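Local coordinates for dual specificity phosphatase 28 (Homo sapiens, PDB 5Y15), which is a dual-specificity phosphatase that dephosphorylates a synthetic aryl phosphate in vitro but has almost no activity on phosphotyrosine and still less on phosphothreonine, at residues D93-D98 with E162-F167; C69-R74 with L121-N126. The protein carries 2 engineered substitutions. All coordinates share one frame; numbering follows the deposited sequence.

Contact 1: residues D93-D98 with E162-F167; sequences DDPAED and EPNPGF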
loop_
_atom_site.group_PDB
_atom_site.type_symbol
_atom_site.label_atom_id
_atom_site.label_comp_id
_atom_site.label_asym_id
_atom_site.label_seq_id
_atom_site.Cartn_x
_atom_site.Cartn_y
_atom_site.Cartn_z
ATOM N N ASP A 93 -2.693 -17.928 -4.457
ATOM C CA ASP A 93 -1.404 -18.588 -4.603
ATOM C C ASP A 93 -1.509 -19.526 -5.804
ATOM O O ASP A 93 -1.664 -20.742 -5.686
ATOM C CB ASP A 93 -1.021 -19.317 -3.324
ATOM C CG ASP A 93 0.338 -19.986 -3.430
ATOM O OD1 ASP A 93 0.996 -19.804 -4.476
ATOM O OD2 ASP A 93 0.727 -20.694 -2.477
ATOM N N ASP A 94 -1.453 -18.925 -6.988
ATOM C CA ASP A 94 -1.694 -19.688 -8.182
ATOM C C ASP A 94 -0.735 -19.227 -9.264
ATOM O O ASP A 94 -0.553 -18.013 -9.465
ATOM C CB ASP A 94 -3.170 -19.501 -8.618
ATOM C CG ASP A 94 -3.548 -20.311 -9.839
ATOM O OD1 ASP A 94 -2.903 -20.195 -10.898
ATOM O OD2 ASP A 94 -4.506 -21.102 -9.724
ATOM N N PRO A 95 -0.146 -20.158 -10.009
ATOM C CA PRO A 95 0.896 -19.761 -10.960
ATOM C C PRO A 95 0.383 -18.897 -12.089
ATOM O O PRO A 95 1.192 -18.275 -12.782
ATOM C CB PRO A 95 1.447 -21.108 -11.466
ATOM C CG PRO A 95 0.345 -22.095 -11.204
ATOM C CD PRO A 95 -0.328 -21.618 -9.944
ATOM N N ALA A 96 -0.922 -18.863 -12.322
ATOM C CA ALA A 96 -1.481 -18.038 -13.380
ATOM C C ALA A 96 -1.796 -16.628 -12.908
ATOM O O ALA A 96 -2.065 -15.762 -13.741
ATOM C CB ALA A 96 -2.757 -18.683 -13.935
ATOM N N GLU A 97 -1.690 -16.358 -11.611
ATOM C CA GLU A 97 -1.923 -15.020 -11.110
ATOM C C GLU A 97 -0.739 -14.114 -11.441
ATOM O O GLU A 97 0.426 -14.525 -11.359
ATOM C CB GLU A 97 -2.143 -15.075 -9.601
ATOM C CG GLU A 97 -3.440 -15.741 -9.214
ATOM C CD GLU A 97 -4.557 -14.734 -9.066
ATOM O OE1 GLU A 97 -5.289 -14.783 -8.058
ATOM O OE2 GLU A 97 -4.681 -13.865 -9.945
ATOM N N ASP A 98 -1.048 -12.881 -11.850
ATOM C CA ASP A 98 -0.035 -11.883 -12.197
ATOM C C ASP A 98 0.336 -11.147 -10.919
ATOM O O ASP A 98 -0.273 -10.147 -10.542
ATOM C CB ASP A 98 -0.544 -10.931 -13.276
ATOM C CG ASP A 98 0.550 -9.996 -13.821
ATOM O OD1 ASP A 98 1.742 -10.147 -13.462
ATOM O OD2 ASP A 98 0.219 -9.133 -14.669
ATOM N N GLU A 162 8.791 -20.897 -0.548
ATOM C CA GLU A 162 8.718 -21.447 -1.891
ATOM C C GLU A 162 7.690 -20.716 -2.744
ATOM O O GLU A 162 6.523 -21.108 -2.761
ATOM C CB GLU A 162 8.350 -22.930 -1.876
ATOM C CG GLU A 162 8.623 -23.559 -3.213
ATOM C CD GLU A 162 8.561 -25.053 -3.192
ATOM O OE1 GLU A 162 7.690 -25.602 -2.489
ATOM O OE2 GLU A 162 9.380 -25.671 -3.911
ATOM N N PRO A 163 8.080 -19.664 -3.461
ATOM C CA PRO A 163 7.167 -19.074 -4.443
ATOM C C PRO A 163 6.793 -20.143 -5.443
ATOM O O PRO A 163 7.644 -20.931 -5.859
ATOM C CB PRO A 163 8.023 -17.986 -5.107
ATOM C CG PRO A 163 9.001 -17.594 -4.024
ATOM C CD PRO A 163 9.350 -18.918 -3.382
ATOM N N ASN A 164 5.513 -20.165 -5.838
ATOM C CA ASN A 164 5.068 -21.168 -6.799
ATOM C C ASN A 164 5.766 -20.916 -8.134
ATOM O O ASN A 164 6.338 -19.842 -8.346
ATOM C CB ASN A 164 3.530 -21.194 -6.908
ATOM C CG ASN A 164 2.929 -20.028 -7.694
ATOM O OD1 ASN A 164 3.299 -19.763 -8.837
ATOM N ND2 ASN A 164 1.945 -19.372 -7.093
ATOM N N PRO A 165 5.805 -21.913 -9.029
ATOM C CA PRO A 165 6.630 -21.753 -10.239
ATOM C C PRO A 165 6.274 -20.545 -11.068
ATOM O O PRO A 165 7.165 -19.944 -11.688
ATOM C CB PRO A 165 6.358 -23.050 -11.014
ATOM C CG PRO A 165 5.966 -23.999 -9.980
ATOM C CD PRO A 165 5.165 -23.236 -9.003
ATOM N N GLY A 166 5.001 -20.151 -11.087
ATOM C CA GLY A 166 4.636 -18.961 -11.830
ATOM C C GLY A 166 5.211 -17.713 -11.192
ATOM O O GLY A 166 5.750 -16.844 -11.880
ATOM N N PHE A 167 5.116 -17.618 -9.865
ATOM C CA PHE A 167 5.727 -16.496 -9.169
ATOM C C PHE A 167 7.239 -16.485 -9.365
ATOM O O PHE A 167 7.839 -15.415 -9.520
ATOM C CB PHE A 167 5.408 -16.547 -7.684
ATOM C CG PHE A 167 3.959 -16.353 -7.356
ATOM C CD1 PHE A 167 3.080 -15.843 -8.290
ATOM C CD2 PHE A 167 3.490 -16.650 -6.084
ATOM C CE1 PHE A 167 1.757 -15.651 -7.964
ATOM C CE2 PHE A 167 2.165 -16.473 -5.754
ATOM C CZ PHE A 167 1.297 -15.971 -6.689
#
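P95 and G166 bring the two backbones together, their CA atoms 3.9 Å apart, where the 93-98 loop passes the first turn of helix 165-179. The loop bends here in a type I turn from D94 to E97. D94 OD1 accepts from A96 N with its anti lone pair, an Asx turn. N164 ND2 gives a nearly straight bond to D93 OD1 (2.8 Å, 170°), with the acceptor in the amide plane. N164 OD1 accepts from F167 N at 3.0 Å, with the donor above the carbonyl plane, and more weakly from G166 N. CG of N164 sits between its own N and carbonyl carbon (chi1 75°), which folds the amide back over the helix start. P95 CA packs against N164 OD1 at 3.2 Å. N164 ND2 sits over one face of the F167 ring, offset toward its rim. E97 O meets that ring at its edge, 3.8 Å from CE1. S129 OG also bonds to D93 OD1. D93 lies in a loop corresponding to the one that bears the general acid in related phosphatases, and its side chain lies beside the bound phosphate. N164 is the N-cap of helix 165-179, and its amide reaches this loop.

Contact 2: residues C69-R74 with L121-N126; sequences CVNVSR and LVYSKN. Engineered in segment 121-126: S124 (natural residue Cys). With PO4 (phosphate ion), chain C.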
loop_
_atom_site.group_PDB
_atom_site.type_symbol
_atom_site.label_atom_id
_atom_site.label_comp_id
_atom_site.label_asym_id
_atom_site.label_seq_id
_atom_site.Cartn_x
_atom_site.Cartn_y
_atom_site.Cartn_z
ATOM N N CYS A 69 1.403 -3.513 7.031
ATOM C CA CYS A 69 1.155 -4.927 6.767
ATOM C C CYS A 69 0.836 -5.097 5.290
ATOM O O CYS A 69 -0.056 -4.422 4.765
ATOM C CB CYS A 69 -0.020 -5.456 7.607
ATOM S SG CYS A 69 0.310 -5.390 9.376
ATOM N N VAL A 70 1.525 -6.016 4.635
ATOM C CA VAL A 70 1.275 -6.315 3.234
ATOM C C VAL A 70 0.598 -7.669 3.207
ATOM O O VAL A 70 1.247 -8.699 3.442
ATOM C CB VAL A 70 2.557 -6.318 2.390
ATOM C CG1 VAL A 70 2.219 -6.586 0.905
ATOM C CG2 VAL A 70 3.332 -4.993 2.554
ATOM N N ASN A 71 -0.695 -7.664 2.896
ATOM C CA ASN A 71 -1.545 -8.858 2.888
ATOM C C ASN A 71 -1.572 -9.321 1.445
ATOM O O ASN A 71 -2.262 -8.732 0.617
ATOM C CB ASN A 71 -2.930 -8.485 3.419
ATOM C CG ASN A 71 -3.921 -9.668 3.509
ATOM O OD1 ASN A 71 -3.708 -10.761 2.975
ATOM N ND2 ASN A 71 -5.036 -9.414 4.171
ATOM N N VAL A 72 -0.785 -10.343 1.119
ATOM C CA VAL A 72 -0.704 -10.833 -0.271
ATOM C C VAL A 72 -1.717 -11.962 -0.397
ATOM O O VAL A 72 -1.396 -13.158 -0.351
ATOM C CB VAL A 72 0.717 -11.268 -0.641
ATOM C CG1 VAL A 72 0.876 -11.315 -2.169
ATOM C CG2 VAL A 72 1.767 -10.337 0.016
ATOM N N SER A 73 -2.978 -11.590 -0.626
ATOM C CA SER A 73 -4.032 -12.580 -0.814
ATOM C C SER A 73 -5.313 -11.877 -1.206
ATOM O O SER A 73 -5.475 -10.676 -0.996
ATOM C CB SER A 73 -4.301 -13.388 0.453
ATOM O OG SER A 73 -5.032 -12.570 1.335
ATOM N N ARG A 74 -6.269 -12.669 -1.678
ATOM C CA ARG A 74 -7.568 -12.111 -1.999
ATOM C C ARG A 74 -8.536 -12.246 -0.849
ATOM O O ARG A 74 -9.409 -11.388 -0.699
ATOM C CB ARG A 74 -8.152 -12.809 -3.226
ATOM C CG ARG A 74 -7.334 -12.603 -4.476
ATOM C CD ARG A 74 -8.042 -13.236 -5.644
ATOM N NE ARG A 74 -7.298 -13.122 -6.892
ATOM C CZ ARG A 74 -7.583 -12.235 -7.836
ATOM N NH1 ARG A 74 -8.580 -11.378 -7.646
ATOM N NH2 ARG A 74 -6.874 -12.192 -8.957
ATOM N N LEU A 121 5.458 -5.946 7.574
ATOM C CA LEU A 121 5.128 -7.350 7.697
ATOM C C LEU A 121 4.487 -7.733 6.374
ATOM O O LEU A 121 3.509 -7.109 5.957
ATOM C CB LEU A 121 4.170 -7.602 8.868
ATOM C CG LEU A 121 3.389 -8.892 8.689
ATOM C CD1 LEU A 121 4.319 -10.079 8.921
ATOM C CD2 LEU A 121 2.111 -8.959 9.556
ATOM N N VAL A 122 5.074 -8.702 5.688
ATOM C CA VAL A 122 4.523 -9.271 4.466
ATOM C C VAL A 122 3.985 -10.634 4.856
ATOM O O VAL A 122 4.729 -11.454 5.407
ATOM C CB VAL A 122 5.587 -9.418 3.366
ATOM C CG1 VAL A 122 4.996 -10.008 2.116
ATOM C CG2 VAL A 122 6.255 -8.076 3.043
ATOM N N TYR A 123 2.706 -10.894 4.587
ATOM C CA TYR A 123 2.174 -12.185 4.987
ATOM C C TYR A 123 1.205 -12.741 3.959
ATOM O O TYR A 123 0.552 -12.007 3.215
ATOM C CB TYR A 123 1.514 -12.114 6.356
ATOM C CG TYR A 123 0.185 -11.409 6.419
ATOM C CD1 TYR A 123 0.121 -10.034 6.575
ATOM C CD2 TYR A 123 -1.007 -12.128 6.381
ATOM C CE1 TYR A 123 -1.094 -9.382 6.649
ATOM C CE2 TYR A 123 -2.226 -11.492 6.464
ATOM C CZ TYR A 123 -2.265 -10.113 6.600
ATOM O OH TYR A 123 -3.481 -9.460 6.688
ATOM N N SER A 124 1.134 -14.062 3.934
ATOM C CA SER A 124 0.194 -14.792 3.109
ATOM C C SER A 124 -0.358 -15.896 3.992
ATOM O O SER A 124 0.007 -16.008 5.167
ATOM C CB SER A 124 0.846 -15.331 1.827
ATOM O OG SER A 124 1.892 -16.241 2.131
ATOM N N LYS A 125 -1.301 -16.669 3.466
ATOM C CA LYS A 125 -1.929 -17.691 4.301
ATOM C C LYS A 125 -0.885 -18.627 4.902
ATOM O O LYS A 125 -0.705 -18.683 6.125
ATOM C CB LYS A 125 -2.961 -18.469 3.494
ATOM C CG LYS A 125 -3.793 -19.447 4.318
ATOM C CD LYS A 125 -4.633 -20.276 3.360
ATOM C CE LYS A 125 -4.963 -21.630 3.936
ATOM N NZ LYS A 125 -5.681 -22.405 2.905
ATOM N N ASN A 126 -0.162 -19.340 4.041
ATOM C CA ASN A 126 0.830 -20.314 4.478
ATOM C C ASN A 126 2.185 -19.689 4.823
ATOM O O ASN A 126 3.025 -20.362 5.432
ATOM C CB ASN A 126 0.968 -21.410 3.419
ATOM C CG ASN A 126 -0.357 -22.170 3.192
ATOM O OD1 ASN A 126 -1.098 -22.405 4.139
ATOM N ND2 ASN A 126 -0.645 -22.553 1.950
HETATM P P PO4 C . 1.002 -18.826 0.517
HETATM O O1 PO4 C . 2.180 -18.376 1.371
HETATM O O2 PO4 C . 1.183 -20.263 0.068
HETATM O O3 PO4 C . 0.987 -17.991 -0.728
HETATM O O4 PO4 C . -0.210 -18.653 1.418
#
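C69-N71 and L121-Y123 pair as neighbouring parallel strands in the central sheet of the phosphatase fold, and the second runs into the phosphate-binding loop. The strand axes approach to 4.6 Å at an angle of 14°.

Three backbone bonds join them. V70 N donates to L121 O at 2.6 Å, Y123 N to V70 O, and V72 N to Y123 O. All three are nearly straight.

Apolar contacts lie on both faces. C69 SG meets L121 CD2 on one. On the other, V70 CB packs against V122 CG2 at 4.1 Å. Further along, V72 CG2 touches V122 CG1 at 3.9 Å. M110 of helix 100-115 covers V70 and V122.

Y123 makes the aromatic contact. Its CG lies between its own N and carbonyl carbon (chi1 73°), which swings the ring across to N71. N71 CA sits over one ring face in a CH-pi contact, 4.1 Å from the centroid. C69 CB is at the ring edge. The hydroxyl is hydrogen-bonded to P77 O.

S73 OG donates to N71 OD1 at 2.8 Å, while N71 ND2 reaches Q76 O and E86 OE2.

S124 is engineered and replaces the natural cysteine, inferred to form the phosphocysteine intermediate. Its OG is hydrogen-bonded to S131 OG. The phosphate is cradled by backbone amides of the loop, including those of R128, S129 and R130. Among them, N126 N donates to phosphate O4 at 2.7 Å with an angle of 164°.

In the fold
Contact 2 is buried near the middle of the chain, whereas contact 1 lies at the surface, with centres 14 Å apart. Contact 2 joins two central strands through backbone bonds and apolar side chains. Contact 1 has no strand pairing and ties a loop to a helix start through side-chain amide and carboxylate groups. A salt bridge connects them directly, from R74 NE of contact 2 to E97 OE1 of contact 1, an oxygen that also accepts from F92 N. They also meet at the active site. D93 and the engineered S124 both lie close to the bound phosphate, their nearest side-chain atoms about 7 Å apart. Their segments alternate along the chain within one catalytic domain.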